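Local coordinates for protein cytochrome P450 monooxygenase (PDB 6KBH) that probably uses electrons passed through its FMN and [2Fe-2S] centres to drive monooxygenation at a heme, all within a single polypeptide, at residues F570-G584 against F648-P662. Residues are numbered along the deposited sequence; the frame is centred on the assembly and turned at random.
Sequences FKLDPDAKRYVFVAG and FADPEDGTQVYSCGP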
loop_
_atom_site.group_PDB
_atom_site.type_symbol
_atom_site.label_atom_id
_atom_site.label_comp_id
_atom_site.label_asym_id
_atom_site.label_seq_id
_atom_site.Cartn_x
_atom_site.Cartn_y
_atom_site.Cartn_z
ATOM N N PHE A 570 9.508 -21.995 -11.405
ATOM C CA PHE A 570 9.871 -23.043 -12.349
ATOM C C PHE A 570 11.324 -23.457 -12.155
ATOM O O PHE A 570 12.042 -23.764 -13.108
ATOM C CB PHE A 570 9.613 -22.573 -13.779
ATOM C CG PHE A 570 9.558 -23.681 -14.791
ATOM C CD1 PHE A 570 9.049 -24.923 -14.455
ATOM C CD2 PHE A 570 9.991 -23.466 -16.089
ATOM C CE1 PHE A 570 8.990 -25.937 -15.390
ATOM C CE2 PHE A 570 9.930 -24.474 -17.029
ATOM C CZ PHE A 570 9.431 -25.713 -16.677
ATOM N N LYS A 571 11.766 -23.461 -10.901
ATOM C CA LYS A 571 13.139 -23.807 -10.571
ATOM C C LYS A 571 13.393 -25.286 -10.840
ATOM O O LYS A 571 12.493 -26.123 -10.728
ATOM C CB LYS A 571 13.420 -23.474 -9.106
ATOM C CG LYS A 571 12.744 -22.187 -8.650
ATOM C CD LYS A 571 13.310 -21.653 -7.341
ATOM C CE LYS A 571 12.695 -22.342 -6.133
ATOM N NZ LYS A 571 13.004 -21.601 -4.874
ATOM N N LEU A 572 14.632 -25.607 -11.205
ATOM C CA LEU A 572 15.027 -26.985 -11.462
ATOM C C LEU A 572 15.901 -27.512 -10.333
ATOM O O LEU A 572 16.786 -26.809 -9.835
ATOM C CB LEU A 572 15.765 -27.128 -12.801
ATOM C CG LEU A 572 16.854 -26.159 -13.274
ATOM C CD1 LEU A 572 18.005 -26.036 -12.286
ATOM C CD2 LEU A 572 17.379 -26.619 -14.624
ATOM N N ASP A 573 15.634 -28.744 -9.926
ATOM C CA ASP A 573 16.524 -29.443 -9.012
ATOM C C ASP A 573 17.795 -29.810 -9.768
ATOM O O ASP A 573 17.728 -30.586 -10.732
ATOM C CB ASP A 573 15.845 -30.692 -8.459
ATOM C CG ASP A 573 16.636 -31.345 -7.340
ATOM O OD1 ASP A 573 17.745 -30.865 -7.020
ATOM O OD2 ASP A 573 16.146 -32.347 -6.778
ATOM N N PRO A 574 18.960 -29.277 -9.387
ATOM C CA PRO A 574 20.175 -29.521 -10.176
ATOM C C PRO A 574 20.848 -30.859 -9.915
ATOM O O PRO A 574 21.810 -31.187 -10.622
ATOM C CB PRO A 574 21.089 -28.359 -9.765
ATOM C CG PRO A 574 20.663 -28.032 -8.375
ATOM C CD PRO A 574 19.182 -28.299 -8.308
ATOM N N ASP A 575 20.386 -31.645 -8.944
ATOM C CA ASP A 575 21.015 -32.926 -8.647
ATOM C C ASP A 575 20.382 -34.097 -9.394
ATOM O O ASP A 575 20.733 -35.251 -9.123
ATOM C CB ASP A 575 21.005 -33.193 -7.134
ATOM C CG ASP A 575 19.602 -33.378 -6.557
ATOM O OD1 ASP A 575 18.631 -33.575 -7.315
ATOM O OD2 ASP A 575 19.478 -33.334 -5.312
ATOM N N ALA A 576 19.461 -33.832 -10.319
ATOM C CA ALA A 576 18.804 -34.912 -11.037
ATOM C C ALA A 576 19.769 -35.538 -12.044
ATOM O O ALA A 576 20.746 -34.925 -12.479
ATOM C CB ALA A 576 17.546 -34.399 -11.737
ATOM N N LYS A 577 19.480 -36.785 -12.409
ATOM C CA LYS A 577 20.339 -37.531 -13.325
ATOM C C LYS A 577 20.350 -36.911 -14.716
ATOM O O LYS A 577 21.416 -36.679 -15.303
ATOM C CB LYS A 577 19.859 -38.982 -13.348
ATOM C CG LYS A 577 19.652 -39.705 -14.687
ATOM C CD LYS A 577 20.923 -39.846 -15.518
ATOM C CE LYS A 577 20.643 -40.633 -16.811
ATOM N NZ LYS A 577 19.680 -39.970 -17.724
ATOM N N ARG A 578 19.166 -36.679 -15.275
ATOM C CA ARG A 578 19.010 -36.226 -16.646
ATOM C C ARG A 578 17.787 -35.328 -16.700
ATOM O O ARG A 578 16.902 -35.387 -15.841
ATOM C CB ARG A 578 18.877 -37.404 -17.620
ATOM C CG ARG A 578 18.557 -37.063 -19.081
ATOM C CD ARG A 578 18.613 -38.315 -19.937
ATOM N NE ARG A 578 17.532 -39.255 -19.653
ATOM C CZ ARG A 578 16.660 -39.702 -20.555
ATOM N NH1 ARG A 578 16.733 -39.309 -21.817
ATOM N NH2 ARG A 578 15.718 -40.562 -20.194
ATOM N N TYR A 579 17.772 -34.462 -17.698
ATOM C CA TYR A 579 16.646 -33.582 -17.925
ATOM C C TYR A 579 16.189 -33.798 -19.351
ATOM O O TYR A 579 16.993 -33.718 -20.278
ATOM C CB TYR A 579 17.058 -32.132 -17.679
ATOM C CG TYR A 579 18.027 -32.051 -16.528
ATOM C CD1 TYR A 579 17.563 -32.044 -15.225
ATOM C CD2 TYR A 579 19.401 -32.069 -16.734
ATOM C CE1 TYR A 579 18.433 -32.011 -14.160
ATOM C CE2 TYR A 579 20.280 -32.037 -15.671
ATOM C CZ TYR A 579 19.792 -32.009 -14.387
ATOM O OH TYR A 579 20.679 -31.976 -13.336
ATOM N N VAL A 580 14.918 -34.103 -19.538
ATOM C CA VAL A 580 14.345 -34.065 -20.869
ATOM C C VAL A 580 13.317 -32.958 -20.829
ATOM O O VAL A 580 12.524 -32.882 -19.886
ATOM C CB VAL A 580 13.768 -35.417 -21.320
ATOM C CG1 VAL A 580 14.857 -36.480 -21.196
ATOM C CG2 VAL A 580 12.422 -35.770 -20.645
ATOM N N PHE A 581 13.404 -32.035 -21.778
ATOM C CA PHE A 581 12.562 -30.850 -21.808
ATOM C C PHE A 581 11.600 -31.012 -22.975
ATOM O O PHE A 581 12.021 -31.363 -24.076
ATOM C CB PHE A 581 13.405 -29.585 -21.989
ATOM C CG PHE A 581 14.601 -29.477 -21.064
ATOM C CD1 PHE A 581 15.826 -30.019 -21.409
ATOM C CD2 PHE A 581 14.496 -28.803 -19.852
ATOM C CE1 PHE A 581 16.921 -29.900 -20.574
ATOM C CE2 PHE A 581 15.585 -28.680 -19.001
ATOM C CZ PHE A 581 16.804 -29.226 -19.359
ATOM N N VAL A 582 10.317 -30.796 -22.742
ATOM C CA VAL A 582 9.343 -30.742 -23.820
ATOM C C VAL A 582 8.762 -29.338 -23.815
ATOM O O VAL A 582 8.560 -28.747 -22.751
ATOM C CB VAL A 582 8.256 -31.824 -23.712
ATOM C CG1 VAL A 582 7.461 -31.655 -22.465
ATOM C CG2 VAL A 582 7.375 -31.818 -24.958
ATOM N N ALA A 583 8.570 -28.772 -25.004
ATOM C CA ALA A 583 8.295 -27.348 -25.158
ATOM C C ALA A 583 7.331 -27.148 -26.314
ATOM O O ALA A 583 7.515 -27.727 -27.389
ATOM C CB ALA A 583 9.583 -26.552 -25.413
ATOM N N GLY A 584 6.310 -26.326 -26.088
ATOM C CA GLY A 584 5.323 -26.041 -27.109
ATOM C C GLY A 584 5.070 -24.560 -27.295
ATOM O O GLY A 584 4.741 -23.855 -26.335
ATOM N N PHE A 648 7.702 -41.336 -23.332
ATOM C CA PHE A 648 7.648 -41.679 -21.917
ATOM C C PHE A 648 7.013 -43.048 -21.701
ATOM O O PHE A 648 6.324 -43.280 -20.696
ATOM C CB PHE A 648 6.917 -40.575 -21.145
ATOM C CG PHE A 648 7.406 -39.187 -21.495
ATOM C CD1 PHE A 648 7.047 -38.584 -22.692
ATOM C CD2 PHE A 648 8.233 -38.486 -20.628
ATOM C CE1 PHE A 648 7.511 -37.322 -23.025
ATOM C CE2 PHE A 648 8.697 -37.215 -20.953
ATOM C CZ PHE A 648 8.333 -36.634 -22.151
ATOM N N ALA A 649 7.266 -43.960 -22.646
ATOM C CA ALA A 649 6.724 -45.312 -22.601
ATOM C C ALA A 649 7.014 -45.984 -21.270
ATOM O O ALA A 649 6.114 -46.552 -20.642
ATOM C CB ALA A 649 7.296 -46.133 -23.756
ATOM N N ASP A 650 8.262 -45.932 -20.817
ATOM C CA ASP A 650 8.528 -46.428 -19.479
ATOM C C ASP A 650 9.725 -45.709 -18.876
ATOM O O ASP A 650 10.693 -45.406 -19.582
ATOM C CB ASP A 650 8.726 -47.948 -19.464
ATOM C CG ASP A 650 7.545 -48.662 -18.835
ATOM O OD1 ASP A 650 6.685 -47.959 -18.257
ATOM O OD2 ASP A 650 7.464 -49.905 -18.913
ATOM N N PRO A 651 9.696 -45.459 -17.572
ATOM C CA PRO A 651 10.594 -44.476 -16.962
ATOM C C PRO A 651 11.988 -45.025 -16.703
ATOM O O PRO A 651 12.282 -46.203 -16.905
ATOM C CB PRO A 651 9.887 -44.164 -15.638
ATOM C CG PRO A 651 9.180 -45.429 -15.302
ATOM C CD PRO A 651 8.720 -45.998 -16.606
ATOM N N GLU A 652 12.858 -44.112 -16.255
ATOM C CA GLU A 652 14.119 -44.451 -15.596
ATOM C C GLU A 652 14.194 -43.650 -14.301
ATOM O O GLU A 652 13.790 -42.480 -14.261
ATOM C CB GLU A 652 15.334 -44.203 -16.506
ATOM C CG GLU A 652 16.706 -44.573 -15.904
ATOM C CD GLU A 652 17.264 -43.536 -14.978
ATOM O OE1 GLU A 652 16.890 -42.357 -15.142
ATOM O OE2 GLU A 652 18.119 -43.894 -14.139
ATOM N N ASP A 653 14.693 -44.300 -13.248
ATOM C CA ASP A 653 14.893 -43.761 -11.904
ATOM C C ASP A 653 15.372 -42.312 -11.818
ATOM O O ASP A 653 14.842 -41.529 -11.023
ATOM C CB ASP A 653 15.875 -44.684 -11.194
ATOM C CG ASP A 653 16.462 -44.076 -9.942
ATOM O OD1 ASP A 653 15.692 -43.830 -8.996
ATOM O OD2 ASP A 653 17.696 -43.861 -9.898
ATOM N N GLY A 654 16.387 -41.948 -12.605
ATOM C CA GLY A 654 16.992 -40.636 -12.453
ATOM C C GLY A 654 16.356 -39.518 -13.256
ATOM O O GLY A 654 16.436 -38.352 -12.854
ATOM N N THR A 655 15.723 -39.842 -14.384
ATOM C CA THR A 655 15.249 -38.812 -15.304
ATOM C C THR A 655 14.202 -37.908 -14.657
ATOM O O THR A 655 13.278 -38.374 -13.982
ATOM C CB THR A 655 14.660 -39.446 -16.568
ATOM O OG1 THR A 655 15.666 -40.211 -17.244
ATOM C CG2 THR A 655 14.131 -38.372 -17.510
ATOM N N GLN A 656 14.372 -36.601 -14.862
ATOM C CA GLN A 656 13.370 -35.580 -14.597
ATOM C C GLN A 656 12.918 -34.942 -15.904
ATOM O O GLN A 656 13.606 -35.015 -16.928
ATOM C CB GLN A 656 13.905 -34.491 -13.654
ATOM C CG GLN A 656 13.843 -34.828 -12.178
ATOM C CD GLN A 656 14.205 -33.639 -11.310
ATOM O OE1 GLN A 656 14.612 -32.591 -11.814
ATOM N NE2 GLN A 656 14.060 -33.794 -9.999
ATOM N N VAL A 657 11.737 -34.320 -15.860
ATOM C CA VAL A 657 11.157 -33.649 -17.026
ATOM C C VAL A 657 10.561 -32.311 -16.583
ATOM O O VAL A 657 9.595 -32.286 -15.806
ATOM C CB VAL A 657 10.055 -34.498 -17.702
ATOM C CG1 VAL A 657 9.591 -33.829 -19.011
ATOM C CG2 VAL A 657 10.428 -35.970 -17.909
ATOM N N TYR A 658 11.111 -31.210 -17.089
ATOM C CA TYR A 658 10.451 -29.918 -16.982
ATOM C C TYR A 658 9.851 -29.546 -18.328
ATOM O O TYR A 658 10.397 -29.890 -19.383
ATOM C CB TYR A 658 11.392 -28.809 -16.510
ATOM C CG TYR A 658 12.158 -29.149 -15.266
ATOM C CD1 TYR A 658 13.239 -30.012 -15.309
ATOM C CD2 TYR A 658 11.801 -28.605 -14.051
ATOM C CE1 TYR A 658 13.938 -30.323 -14.184
ATOM C CE2 TYR A 658 12.493 -28.914 -12.908
ATOM C CZ TYR A 658 13.567 -29.776 -12.985
ATOM O OH TYR A 658 14.285 -30.104 -11.860
ATOM N N SER A 659 8.718 -28.843 -18.284
ATOM C CA SER A 659 7.969 -28.620 -19.505
ATOM C C SER A 659 7.085 -27.395 -19.383
ATOM O O SER A 659 6.668 -27.009 -18.289
ATOM C CB SER A 659 7.115 -29.835 -19.837
ATOM O OG SER A 659 6.060 -29.999 -18.897
ATOM N N CYS A 660 6.776 -26.807 -20.541
ATOM C CA CYS A 660 6.096 -25.521 -20.563
ATOM C C CYS A 660 5.500 -25.241 -21.935
ATOM O O CYS A 660 6.182 -25.378 -22.955
ATOM C CB CYS A 660 7.074 -24.420 -20.156
ATOM S SG CYS A 660 6.407 -22.778 -20.306
ATOM N N GLY A 661 4.227 -24.858 -21.968
ATOM C CA GLY A 661 3.555 -24.548 -23.207
ATOM C C GLY A 661 2.058 -24.403 -23.021
ATOM O O GLY A 661 1.574 -24.077 -21.932
ATOM N N PRO A 662 1.296 -24.638 -24.090
ATOM C CA PRO A 662 -0.165 -24.585 -23.972
ATOM C C PRO A 662 -0.668 -25.671 -23.037
ATOM O O PRO A 662 -0.046 -26.725 -22.885
ATOM C CB PRO A 662 -0.652 -24.811 -25.411
ATOM C CG PRO A 662 0.548 -24.545 -26.278
ATOM C CD PRO A 662 1.727 -24.960 -25.459
#
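Strands 578-584 and 655-661 pair in parallel, their axes 31° apart, and the register is fixed by Gln656 N to Arg578 O (3.0 Å), Val580 N to Gln656 O (3.1 Å) and Gly584 N to Cys660 O (3.3 Å). On one face of the sheet, NE (3.2 Å) and NH2 (3.0 Å) of Arg578 both donate to Thr655 OG1, the oxygen lying slightly off the guanidinium plane. The same hydroxyl donates to Glu652 OE1, meeting the anti lone pair of that carboxylate oxygen. A valine at Thr655 would probably leave the two arginine nitrogens without this acceptor and Glu652 without a hydroxyl donor. Farther along, Val580 CG2 meets Val657 CG2. On the other face, with CG anti to the carbonyl carbon (chi1 -51°), the Tyr658 ring is carried to the 570-573 loop: Leu572 CB touches Tyr658 CZ, Phe570 CZ packs against Tyr658 CB (3.7 Å), and Asp573 N donates to Tyr658 OH (2.7 Å, 135° at the hydrogen). These two strands are neighbours in a five-stranded parallel sheet, consistent with the nucleotide-binding domain of ferredoxin-reductase-like proteins. Strand 605-611 flanks 578-584 and strand 681-685 flanks 655-661; helix 588-601 packs on Tyr579, Phe581 and Tyr658, while Cys660 touches the FMN-binding Phe686.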